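Endonuclease V isoform X2 (Ciona intestinalis, PDB 6OZI) is an inosine-specific endonuclease of the RNase H clan, which probably uses metal ions to cleave nucleic acid strands on the 3' side of inosine. Local coordinates at residues 34-39 against 109-114; 64-69 against 220-225; 119-124 against 185-190. The protein carries 1 engineered substitution. All blocks are in the same frame, centred on the assembly; numbering follows the deposited sequence.

Interaction 1: 34-39 against 109-114; sequences KVKYVG and EPQVFL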
loop_
_atom_site.group_PDB
_atom_site.type_symbol
_atom_site.label_atom_id
_atom_site.label_comp_id
_atom_site.label_asym_id
_atom_site.label_seq_id
_atom_site.Cartn_x
_atom_site.Cartn_y
_atom_site.Cartn_z
ATOM N N LYS A 34 21.592 23.015 -17.857
ATOM C CA LYS A 34 20.858 22.670 -19.066
ATOM C C LYS A 34 19.607 21.837 -18.801
ATOM O O LYS A 34 18.818 21.621 -19.725
ATOM C CB LYS A 34 21.776 21.921 -20.035
ATOM C CG LYS A 34 22.803 22.820 -20.724
ATOM C CD LYS A 34 23.556 22.055 -21.786
ATOM C CE LYS A 34 24.361 22.984 -22.671
ATOM N NZ LYS A 34 24.879 22.256 -23.866
ATOM N N VAL A 35 19.403 21.362 -17.577
ATOM C CA VAL A 35 18.251 20.516 -17.278
ATOM C C VAL A 35 17.008 21.388 -17.149
ATOM O O VAL A 35 16.875 22.162 -16.197
ATOM C CB VAL A 35 18.472 19.686 -16.012
ATOM C CG1 VAL A 35 17.272 18.782 -15.779
ATOM C CG2 VAL A 35 19.748 18.869 -16.145
ATOM N N LYS A 36 16.102 21.274 -18.119
ATOM C CA LYS A 36 14.786 21.897 -18.053
ATOM C C LYS A 36 13.675 20.894 -17.790
ATOM O O LYS A 36 12.640 21.265 -17.231
ATOM C CB LYS A 36 14.478 22.648 -19.356
ATOM C CG LYS A 36 15.629 23.502 -19.871
ATOM C CD LYS A 36 16.049 24.572 -18.876
ATOM C CE LYS A 36 17.271 25.323 -19.368
ATOM N NZ LYS A 36 17.891 26.122 -18.279
ATOM N N TYR A 37 13.862 19.639 -18.198
ATOM C CA TYR A 37 12.915 18.570 -17.928
ATOM C C TYR A 37 13.680 17.309 -17.562
ATOM O O TYR A 37 14.778 17.064 -18.072
ATOM C CB TYR A 37 12.018 18.275 -19.133
ATOM C CG TYR A 37 11.194 19.449 -19.600
ATOM C CD1 TYR A 37 10.021 19.813 -18.944
ATOM C CD2 TYR A 37 11.591 20.202 -20.700
ATOM C CE1 TYR A 37 9.267 20.894 -19.379
ATOM C CE2 TYR A 37 10.843 21.283 -21.138
ATOM C CZ TYR A 37 9.687 21.619 -20.478
ATOM O OH TYR A 37 8.947 22.683 -20.918
ATOM N N VAL A 38 13.088 16.512 -16.672
ATOM C CA VAL A 38 13.609 15.205 -16.291
ATOM C C VAL A 38 12.548 14.160 -16.601
ATOM O O VAL A 38 11.363 14.360 -16.311
ATOM C CB VAL A 38 13.996 15.136 -14.799
ATOM C CG1 VAL A 38 14.537 13.754 -14.460
ATOM C CG2 VAL A 38 15.009 16.213 -14.451
ATOM N N GLY A 39 12.971 13.048 -17.184
ATOM C CA GLY A 39 12.075 11.969 -17.533
ATOM C C GLY A 39 12.090 10.844 -16.512
ATOM O O GLY A 39 13.057 10.658 -15.763
ATOM N N GLU A 109 11.018 16.610 -24.644
ATOM C CA GLU A 109 11.982 15.548 -24.407
ATOM C C GLU A 109 12.959 16.007 -23.330
ATOM O O GLU A 109 13.509 17.110 -23.432
ATOM C CB GLU A 109 12.734 15.175 -25.688
ATOM C CG GLU A 109 13.675 13.992 -25.477
ATOM C CD GLU A 109 14.583 13.687 -26.661
ATOM O OE1 GLU A 109 14.418 14.294 -27.742
ATOM O OE2 GLU A 109 15.493 12.847 -26.490
ATOM N N PRO A 110 13.162 15.228 -22.273
ATOM C CA PRO A 110 14.005 15.688 -21.170
ATOM C C PRO A 110 15.478 15.526 -21.501
ATOM O O PRO A 110 15.871 14.709 -22.335
ATOM C CB PRO A 110 13.595 14.774 -20.011
ATOM C CG PRO A 110 13.160 13.519 -20.681
ATOM C CD PRO A 110 12.542 13.921 -21.994
ATOM N N GLN A 111 16.299 16.328 -20.819
ATOM C CA GLN A 111 17.739 16.218 -20.996
ATOM C C GLN A 111 18.307 14.987 -20.310
ATOM O O GLN A 111 19.434 14.595 -20.620
ATOM C CB GLN A 111 18.454 17.464 -20.460
ATOM C CG GLN A 111 18.233 18.738 -21.264
ATOM C CD GLN A 111 16.849 19.329 -21.052
ATOM O OE1 GLN A 111 16.256 19.197 -19.978
ATOM N NE2 GLN A 111 16.328 19.981 -22.080
ATOM N N VAL A 112 17.555 14.368 -19.401
ATOM C CA VAL A 112 18.033 13.211 -18.646
ATOM C C VAL A 112 16.830 12.428 -18.131
ATOM O O VAL A 112 15.801 13.010 -17.773
ATOM C CB VAL A 112 18.962 13.652 -17.489
ATOM C CG1 VAL A 112 18.229 14.591 -16.537
ATOM C CG2 VAL A 112 19.485 12.443 -16.736
ATOM N N PHE A 113 16.962 11.099 -18.111
ATOM C CA PHE A 113 15.997 10.199 -17.493
ATOM C C PHE A 113 16.539 9.607 -16.195
ATOM O O PHE A 113 17.701 9.191 -16.123
ATOM C CB PHE A 113 15.638 9.047 -18.433
ATOM C CG PHE A 113 14.666 9.415 -19.507
ATOM C CD1 PHE A 113 15.105 9.968 -20.693
ATOM C CD2 PHE A 113 13.310 9.175 -19.346
ATOM C CE1 PHE A 113 14.215 10.293 -21.701
ATOM C CE2 PHE A 113 12.406 9.502 -20.356
ATOM C CZ PHE A 113 12.864 10.063 -21.534
ATOM N N LEU A 114 15.680 9.526 -15.185
ATOM C CA LEU A 114 15.932 8.683 -14.022
ATOM C C LEU A 114 15.307 7.315 -14.264
ATOM O O LEU A 114 14.120 7.218 -14.592
ATOM C CB LEU A 114 15.353 9.289 -12.741
ATOM C CG LEU A 114 15.733 10.735 -12.419
ATOM C CD1 LEU A 114 15.171 11.147 -11.061
ATOM C CD2 LEU A 114 17.245 10.928 -12.465
#
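Q111 reaches back to the backbone of K36 and Y37 because its CG stands beside its own backbone N, anti to the carbonyl carbon (chi1 -70°), and the chain then bends at chi2 (74°), turning CD toward the segment 34-39. The amide oxygen is thereby held by two consecutive main-chain N-H groups. K36 N binds Q111 OE1 at 2.8 Å from well above the amide plane. Y37 N lies in that plane, 3.0 Å from Q111 OE1, and its bond is nearly straight (171° at the hydrogen). With two donors on OE1, a flip of the amide would probably cost both bonds; the NE2 side bonds to a triethylene glycol, probably from the crystallisation liquor. Q111 also returns a main-chain bond, N to Y37 O at 3.2 Å, beside P110 CB, which presses on the same Y37 O at 3.2 Å. Further along, one parallel bridge forms, G39 with F113. G39 N donates to V112 O at 2.9 Å and L114 N donates to G39 O, also at 2.9 Å, so G39 bonds to both residues flanking F113. Having no side chain, G39 lets P110 CG and the F113 ring close in: P110 CG is 3.7 Å from G39 CA, and F113 CD2 is 3.5 Å from G39 C. P110 CG also rests over one face of the F113 ring, toward its rim. The bridge joins strands 37-45 and 112-116, parallel neighbours in the middle of the RNase H-like sheet. V59 of strand 52-61 packs on Y37 and P110, I141 of strand 140-144 lies against V112 and L114, and helix 227-243 covers L114 through P228 and I229.

Interaction 2: 64-69 against 220-225; sequences EMKQVY and CTKTRI. With nucleotides of chain D.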
loop_
_atom_site.group_PDB
_atom_site.type_symbol
_atom_site.label_atom_id
_atom_site.label_comp_id
_atom_site.label_asym_id
_atom_site.label_seq_id
_atom_site.Cartn_x
_atom_site.Cartn_y
_atom_site.Cartn_z
ATOM N N GLU A 64 11.108 22.562 -10.927
ATOM C CA GLU A 64 9.818 22.660 -10.247
ATOM C C GLU A 64 9.197 21.298 -9.938
ATOM O O GLU A 64 8.339 21.220 -9.053
ATOM C CB GLU A 64 8.844 23.488 -11.084
ATOM C CG GLU A 64 9.193 24.962 -11.184
ATOM C CD GLU A 64 10.254 25.253 -12.240
ATOM O OE1 GLU A 64 10.687 24.310 -12.939
ATOM O OE2 GLU A 64 10.654 26.431 -12.369
ATOM N N MET A 65 9.612 20.236 -10.635
ATOM C CA MET A 65 9.100 18.875 -10.412
ATOM C C MET A 65 7.600 18.781 -10.671
ATOM O O MET A 65 6.881 18.060 -9.983
ATOM C CB MET A 65 9.431 18.350 -9.013
ATOM C CG MET A 65 10.876 17.943 -8.818
ATOM S SD MET A 65 11.397 16.681 -10.001
ATOM C CE MET A 65 12.447 17.689 -11.043
ATOM N N LYS A 66 7.120 19.521 -11.661
ATOM C CA LYS A 66 5.723 19.477 -12.073
ATOM C C LYS A 66 5.578 18.569 -13.285
ATOM O O LYS A 66 6.277 18.745 -14.287
ATOM C CB LYS A 66 5.203 20.877 -12.397
ATOM C CG LYS A 66 5.110 21.828 -11.208
ATOM C CD LYS A 66 3.866 21.542 -10.369
ATOM C CE LYS A 66 4.114 20.624 -9.177
ATOM N NZ LYS A 66 2.816 20.321 -8.483
ATOM N N GLN A 67 4.670 17.604 -13.188
ATOM C CA GLN A 67 4.453 16.663 -14.277
ATOM C C GLN A 67 3.865 17.400 -15.478
ATOM O O GLN A 67 2.839 18.082 -15.359
ATOM C CB GLN A 67 3.522 15.539 -13.829
ATOM C CG GLN A 67 3.402 14.400 -14.827
ATOM C CD GLN A 67 2.419 13.342 -14.360
ATOM O OE1 GLN A 67 2.645 12.669 -13.351
ATOM N NE2 GLN A 67 1.313 13.197 -15.087
ATOM N N VAL A 68 4.538 17.301 -16.621
ATOM C CA VAL A 68 4.047 17.893 -17.861
ATOM C C VAL A 68 3.750 16.853 -18.926
ATOM O O VAL A 68 3.114 17.195 -19.936
ATOM C CB VAL A 68 5.027 18.950 -18.418
ATOM C CG1 VAL A 68 5.119 20.150 -17.485
ATOM C CG2 VAL A 68 6.403 18.341 -18.631
ATOM N N TYR A 69 4.177 15.602 -18.746
ATOM C CA TYR A 69 3.859 14.557 -19.711
ATOM C C TYR A 69 3.698 13.229 -18.990
ATOM O O TYR A 69 4.441 12.929 -18.055
ATOM C CB TYR A 69 4.948 14.441 -20.784
ATOM C CG TYR A 69 4.753 13.313 -21.791
ATOM C CD1 TYR A 69 5.247 12.032 -21.543
ATOM C CD2 TYR A 69 4.106 13.539 -23.002
ATOM C CE1 TYR A 69 5.090 11.010 -22.463
ATOM C CE2 TYR A 69 3.943 12.523 -23.922
ATOM C CZ TYR A 69 4.438 11.262 -23.650
ATOM O OH TYR A 69 4.276 10.258 -24.577
ATOM N N CYS A 220 15.673 16.432 -7.729
ATOM C CA CYS A 220 14.405 15.753 -7.963
ATOM C C CYS A 220 13.768 15.221 -6.686
ATOM O O CYS A 220 12.722 14.576 -6.767
ATOM C CB CYS A 220 14.591 14.588 -8.943
ATOM S SG CYS A 220 15.025 15.070 -10.628
ATOM N N THR A 221 14.359 15.473 -5.519
ATOM C CA THR A 221 13.935 14.830 -4.280
ATOM C C THR A 221 12.981 15.733 -3.502
ATOM O O THR A 221 13.349 16.842 -3.099
ATOM C CB THR A 221 15.140 14.468 -3.412
ATOM O OG1 THR A 221 15.899 13.430 -4.046
ATOM C CG2 THR A 221 14.681 13.989 -2.041
ATOM N N LYS A 222 11.755 15.253 -3.303
ATOM C CA LYS A 222 10.862 15.757 -2.268
ATOM C C LYS A 222 10.758 14.779 -1.109
ATOM O O LYS A 222 10.960 15.159 0.049
ATOM C CB LYS A 222 9.463 16.042 -2.840
ATOM C CG LYS A 222 9.406 17.206 -3.814
ATOM C CD LYS A 222 7.981 17.490 -4.266
ATOM C CE LYS A 222 7.942 18.635 -5.272
ATOM N NZ LYS A 222 6.592 18.822 -5.888
ATOM N N THR A 223 10.467 13.514 -1.404
ATOM C CA THR A 223 10.532 12.410 -0.464
ATOM C C THR A 223 11.639 11.456 -0.925
ATOM O O THR A 223 12.404 11.772 -1.840
ATOM C CB THR A 223 9.161 11.730 -0.363
ATOM O OG1 THR A 223 8.776 11.224 -1.646
ATOM C CG2 THR A 223 8.110 12.732 0.109
ATOM N N ARG A 224 11.722 10.281 -0.293
ATOM C CA ARG A 224 12.843 9.379 -0.550
ATOM C C ARG A 224 12.942 9.015 -2.029
ATOM O O ARG A 224 14.035 9.019 -2.609
ATOM C CB ARG A 224 12.719 8.112 0.301
ATOM C CG ARG A 224 13.891 7.147 0.145
ATOM C CD ARG A 224 13.685 5.870 0.960
ATOM N NE ARG A 224 14.756 4.894 0.756
ATOM C CZ ARG A 224 14.629 3.757 0.075
ATOM N NH1 ARG A 224 13.471 3.431 -0.472
ATOM N NH2 ARG A 224 15.662 2.937 -0.056
ATOM N N ILE A 225 11.817 8.679 -2.650
ATOM C CA ILE A 225 11.788 8.292 -4.057
ATOM C C ILE A 225 11.685 9.563 -4.898
ATOM O O ILE A 225 10.653 10.248 -4.833
ATOM C CB ILE A 225 10.622 7.345 -4.354
ATOM C CG1 ILE A 225 10.599 6.186 -3.349
ATOM C CG2 ILE A 225 10.717 6.835 -5.769
ATOM C CD1 ILE A 225 11.870 5.391 -3.300
ATOM P P DA D 12 9.307 8.884 2.222
ATOM O OP1 DA D 12 10.372 9.911 2.251
ATOM O OP2 DA D 12 9.168 7.971 1.061
ATOM O "O5'" DA D 12 9.408 7.981 3.536
ATOM C "C5'" DA D 12 9.799 8.570 4.767
ATOM C "C4'" DA D 12 9.706 7.560 5.887
ATOM O "O4'" DA D 12 8.322 7.209 6.081
ATOM C "C3'" DA D 12 10.427 6.248 5.627
ATOM O "O3'" DA D 12 11.753 6.320 6.134
ATOM C "C2'" DA D 12 9.589 5.244 6.415
ATOM C "C1'" DA D 12 8.189 5.820 6.295
ATOM N N9 DA D 12 7.424 5.245 5.195
ATOM C C8 DA D 12 7.455 5.609 3.879
ATOM N N7 DA D 12 6.653 4.904 3.114
ATOM C C5 DA D 12 6.066 4.012 3.990
ATOM C C6 DA D 12 5.123 2.988 3.808
ATOM N N6 DA D 12 4.578 2.686 2.629
ATOM N N1 DA D 12 4.755 2.289 4.894
ATOM C C2 DA D 12 5.301 2.601 6.078
ATOM N N3 DA D 12 6.194 3.531 6.373
ATOM C C4 DA D 12 6.536 4.210 5.276
ATOM P P DC D 11 4.040 11.442 -1.111
ATOM O OP1 DC D 11 3.910 12.908 -1.266
ATOM O OP2 DC D 11 4.323 10.569 -2.273
ATOM O "O5'" DC D 11 5.199 11.212 -0.061
ATOM C "C5'" DC D 11 5.453 9.919 0.405
ATOM C "C4'" DC D 11 5.644 9.935 1.899
ATOM O "O4'" DC D 11 4.431 9.513 2.538
ATOM C "C3'" DC D 11 6.712 8.991 2.388
ATOM O "O3'" DC D 11 7.929 9.680 2.412
ATOM C "C2'" DC D 11 6.246 8.631 3.796
ATOM C "C1'" DC D 11 4.732 8.782 3.706
ATOM N N1 DC D 11 3.972 7.496 3.662
ATOM C C2 DC D 11 3.758 6.790 4.842
ATOM O O2 DC D 11 4.236 7.230 5.891
ATOM N N3 DC D 11 3.039 5.643 4.801
ATOM C C4 DC D 11 2.538 5.210 3.648
ATOM N N4 DC D 11 1.833 4.071 3.657
ATOM C C5 DC D 11 2.742 5.921 2.429
ATOM C C6 DC D 11 3.454 7.052 2.484
#
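R224 N gives its hydrogen to OP1 of nucleotide DA12 of chain D at 2.9 Å, with 149° at the hydrogen, so a main-chain amide of the loop 220-225 takes hold of the DNA backbone. T223 CB and R224 CB close round the same phosphate oxygen. T223 CG2 lies 3.3 Å from O5' of DC11 of chain D, the neighbouring nucleotide. That methyl is anti to the carbonyl carbon while OG1 sits between the backbone N and that carbon, and OG1 is bonded to K230. The guanidinium of R224 takes another course, its NE and NH2 donating to main-chain oxygens of K145, K198 and P199, which probably helps to fix the residue whose amide meets the phosphate. The loop joins helix 210-219 to helix 227-243, and its first residues rest on the connection that leads from strand 52-61 into the sheet-edge strand 67-76. This second strand enters with a classic beta bulge, V68 and Y69 both facing V59. Before the bulge, M65 has a left-handed backbone conformation (phi 61°, psi 36°) and aims its side chain at the loop. Bent at chi2 and chi3, that chain places SD 3.8 Å from C220 CA and CE 3.7 Å from C220 SG, a buried contact between the M65 thioether and the C220 thiol. K222, extended beyond CG, lays CE 4.0 Å from M65 CB. E227, at the start of helix 227-243, touches the side chains of both M65 and K222. The ammonium groups of K66 and K222 are also neighbours, their NZ atoms 4.8 Å apart, and these like charges would be expected to repel each other.

Interaction 3: 119-124 against 185-190; sequences GFFHIR and VLAKAV. With nucleotides of chain C.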
loop_
_atom_site.group_PDB
_atom_site.type_symbol
_atom_site.label_atom_id
_atom_site.label_comp_id
_atom_site.label_asym_id
_atom_site.label_seq_id
_atom_site.Cartn_x
_atom_site.Cartn_y
_atom_site.Cartn_z
ATOM N N GLY A 119 23.133 1.824 -12.950
ATOM C CA GLY A 119 23.794 2.055 -14.216
ATOM C C GLY A 119 25.153 1.386 -14.233
ATOM O O GLY A 119 25.252 0.179 -14.472
ATOM N N PHE A 120 26.207 2.157 -13.955
ATOM C CA PHE A 120 27.559 1.601 -13.883
ATOM C C PHE A 120 27.680 0.564 -12.768
ATOM O O PHE A 120 28.508 -0.351 -12.854
ATOM C CB PHE A 120 28.551 2.751 -13.679
ATOM C CG PHE A 120 30.009 2.350 -13.703
ATOM C CD1 PHE A 120 30.606 1.858 -14.857
ATOM C CD2 PHE A 120 30.800 2.535 -12.581
ATOM C CE1 PHE A 120 31.958 1.522 -14.876
ATOM C CE2 PHE A 120 32.151 2.202 -12.593
ATOM C CZ PHE A 120 32.727 1.689 -13.740
ATOM N N PHE A 121 26.848 0.678 -11.731
ATOM C CA PHE A 121 26.902 -0.171 -10.538
ATOM C C PHE A 121 26.360 -1.561 -10.864
ATOM O O PHE A 121 25.242 -1.934 -10.496
ATOM C CB PHE A 121 26.118 0.504 -9.416
ATOM C CG PHE A 121 26.193 -0.196 -8.096
ATOM C CD1 PHE A 121 27.113 -1.203 -7.867
ATOM C CD2 PHE A 121 25.342 0.175 -7.071
ATOM C CE1 PHE A 121 27.176 -1.836 -6.633
ATOM C CE2 PHE A 121 25.396 -0.448 -5.833
ATOM C CZ PHE A 121 26.314 -1.455 -5.613
ATOM N N HIS A 122 27.208 -2.371 -11.499
ATOM C CA HIS A 122 26.754 -3.611 -12.113
ATOM C C HIS A 122 27.953 -4.527 -12.298
ATOM O O HIS A 122 29.076 -4.057 -12.500
ATOM C CB HIS A 122 26.075 -3.304 -13.448
ATOM C CG HIS A 122 25.526 -4.500 -14.159
ATOM N ND1 HIS A 122 26.263 -5.230 -15.068
ATOM C CD2 HIS A 122 24.290 -5.052 -14.148
ATOM C CE1 HIS A 122 25.516 -6.203 -15.558
ATOM N NE2 HIS A 122 24.314 -6.116 -15.019
ATOM N N ILE A 123 27.706 -5.842 -12.230
ATOM C CA ILE A 123 28.796 -6.818 -12.280
ATOM C C ILE A 123 29.643 -6.646 -13.539
ATOM O O ILE A 123 30.875 -6.765 -13.497
ATOM C CB ILE A 123 28.250 -8.253 -12.158
ATOM C CG1 ILE A 123 29.410 -9.249 -12.262
ATOM C CG2 ILE A 123 27.156 -8.514 -13.197
ATOM C CD1 ILE A 123 29.032 -10.678 -11.951
ATOM N N ARG A 124 29.006 -6.380 -14.679
ATOM C CA ARG A 124 29.733 -6.122 -15.914
ATOM C C ARG A 124 29.651 -4.652 -16.324
ATOM O O ARG A 124 29.837 -4.327 -17.500
ATOM C CB ARG A 124 29.233 -7.040 -17.031
ATOM C CG ARG A 124 29.722 -8.497 -16.919
ATOM C CD ARG A 124 28.931 -9.452 -17.826
ATOM N NE ARG A 124 27.508 -9.499 -17.482
ATOM C CZ ARG A 124 26.969 -10.309 -16.570
ATOM N NH1 ARG A 124 27.727 -11.159 -15.885
ATOM N NH2 ARG A 124 25.663 -10.263 -16.340
ATOM N N VAL A 185 35.006 3.834 -7.796
ATOM C CA VAL A 185 33.680 4.109 -7.255
ATOM C C VAL A 185 32.633 3.626 -8.248
ATOM O O VAL A 185 32.694 3.933 -9.446
ATOM C CB VAL A 185 33.509 5.604 -6.944
ATOM C CG1 VAL A 185 32.082 5.880 -6.465
ATOM C CG2 VAL A 185 34.524 6.046 -5.887
ATOM N N LEU A 186 31.682 2.843 -7.753
ATOM C CA LEU A 186 30.595 2.317 -8.560
ATOM C C LEU A 186 29.326 3.145 -8.458
ATOM O O LEU A 186 28.570 3.231 -9.436
ATOM C CB LEU A 186 30.290 0.876 -8.141
ATOM C CG LEU A 186 31.436 -0.142 -8.232
ATOM C CD1 LEU A 186 30.958 -1.528 -7.820
ATOM C CD2 LEU A 186 32.047 -0.184 -9.626
ATOM N N ALA A 187 29.064 3.725 -7.290
ATOM C CA ALA A 187 27.806 4.399 -7.016
ATOM C C ALA A 187 27.975 5.269 -5.781
ATOM O O ALA A 187 29.035 5.301 -5.149
ATOM C CB ALA A 187 26.669 3.394 -6.818
ATOM N N LYS A 188 26.894 5.947 -5.419
ATOM C CA LYS A 188 26.857 6.828 -4.263
ATOM C C LYS A 188 25.589 6.502 -3.487
ATOM O O LYS A 188 24.488 6.545 -4.046
ATOM C CB LYS A 188 26.891 8.293 -4.709
ATOM C CG LYS A 188 27.692 9.209 -3.820
ATOM C CD LYS A 188 28.145 10.414 -4.623
ATOM C CE LYS A 188 29.191 11.237 -3.878
ATOM N NZ LYS A 188 30.543 10.648 -3.997
ATOM N N ALA A 189 25.749 6.102 -2.230
ATOM C CA ALA A 189 24.628 5.952 -1.309
ATOM C C ALA A 189 24.262 7.327 -0.766
ATOM O O ALA A 189 25.100 7.996 -0.157
ATOM C CB ALA A 189 24.995 5.006 -0.171
ATOM N N VAL A 190 23.032 7.770 -1.014
ATOM C CA VAL A 190 22.650 9.140 -0.704
ATOM C C VAL A 190 21.381 9.156 0.130
ATOM O O VAL A 190 20.569 8.221 0.111
ATOM C CB VAL A 190 22.458 10.001 -1.972
ATOM C CG1 VAL A 190 23.737 10.020 -2.804
ATOM C CG2 VAL A 190 21.260 9.517 -2.785
ATOM P P DI C 5 18.266 -7.417 -6.260
ATOM O OP1 DI C 5 17.840 -7.307 -4.823
ATOM O OP2 DI C 5 17.319 -8.270 -7.068
ATOM O "O5'" DI C 5 18.482 -5.923 -6.923
ATOM C "C5'" DI C 5 18.870 -4.837 -6.120
ATOM C "C4'" DI C 5 18.634 -3.539 -6.873
ATOM O "O4'" DI C 5 19.591 -3.546 -8.181
ATOM C "C3'" DI C 5 17.388 -3.422 -7.291
ATOM O "O3'" DI C 5 16.905 -2.006 -7.194
ATOM C "C2'" DI C 5 17.392 -3.827 -8.786
ATOM C "C1'" DI C 5 18.824 -3.488 -9.246
ATOM N N9 DI C 5 19.235 -4.479 -10.253
ATOM C C8 DI C 5 19.346 -5.814 -10.340
ATOM N N7 DI C 5 19.775 -6.090 -11.591
ATOM C C5 DI C 5 19.919 -4.950 -12.247
ATOM C C6 DI C 5 20.370 -4.640 -13.674
ATOM O O6 DI C 5 20.663 -5.506 -14.424
ATOM N N1 DI C 5 20.423 -3.290 -14.112
ATOM C C2 DI C 5 20.057 -2.226 -13.224
ATOM N N3 DI C 5 19.625 -2.528 -11.871
ATOM C C4 DI C 5 19.574 -3.938 -11.413
#
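F121 meets the strand 185-190 with its CB and ring carbons. CB lies 3.7 Å from L186 O. CG, anti to the backbone N (chi1 -175°), is 3.8 Å from A187 CB, and the ring runs on from there, one branch at L186 and the other at A187. CD1 comes 3.8 Å from L186 CB and CE1 4.0 Å from L186 CD1. On the other branch F121 CD2 touches A187 CB at 3.5 Å, and CE2 meets the same methyl more loosely. L186 and A187 form a classic beta bulge opposite I177 of strand 174-179, which is consistent with both meeting one ring, while F121 is the centre of an inverse gamma turn in the loop between strand 112-116 and helix 128-136. An alanine at F121 would remove the whole ring and would probably open a gap beside A187 CB and the L186 side chain. F120 turns its ring edge to V185 O, which lies 3.6 Å from CE2; the same F120 CE2 is 3.8 Å from L186 CD2. R25 and R125 make cation-pi contacts with that ring. H122 points away from the strand. Its CD2 is 3.7 Å from O6 of the deoxyinosine DI5 of chain C, at the imidazole edge, and its NE2 is bonded to S84 O.

From the N terminus, interaction 1 opens at 34-39 and closes at 109-114, looping out strands 52-61 and 67-76 and helix 86-104 and pairing two central strands of the sheet. Interaction 2 starts within that loop, at 64-69, and closes only at 220-225, so the two cross; it ties the connection between strands 52-61 and 67-76 to the loop between helices 210-219 and 227-243. Interaction 3, joining 119-124 to 185-190, begins after interaction 1 has closed and lies wholly within the span of interaction 2, on the far half of the sheet. Interactions 1 and 2 touch, L114 CD1 lying 3.9 Å from C220 SG; interaction 3 touches neither.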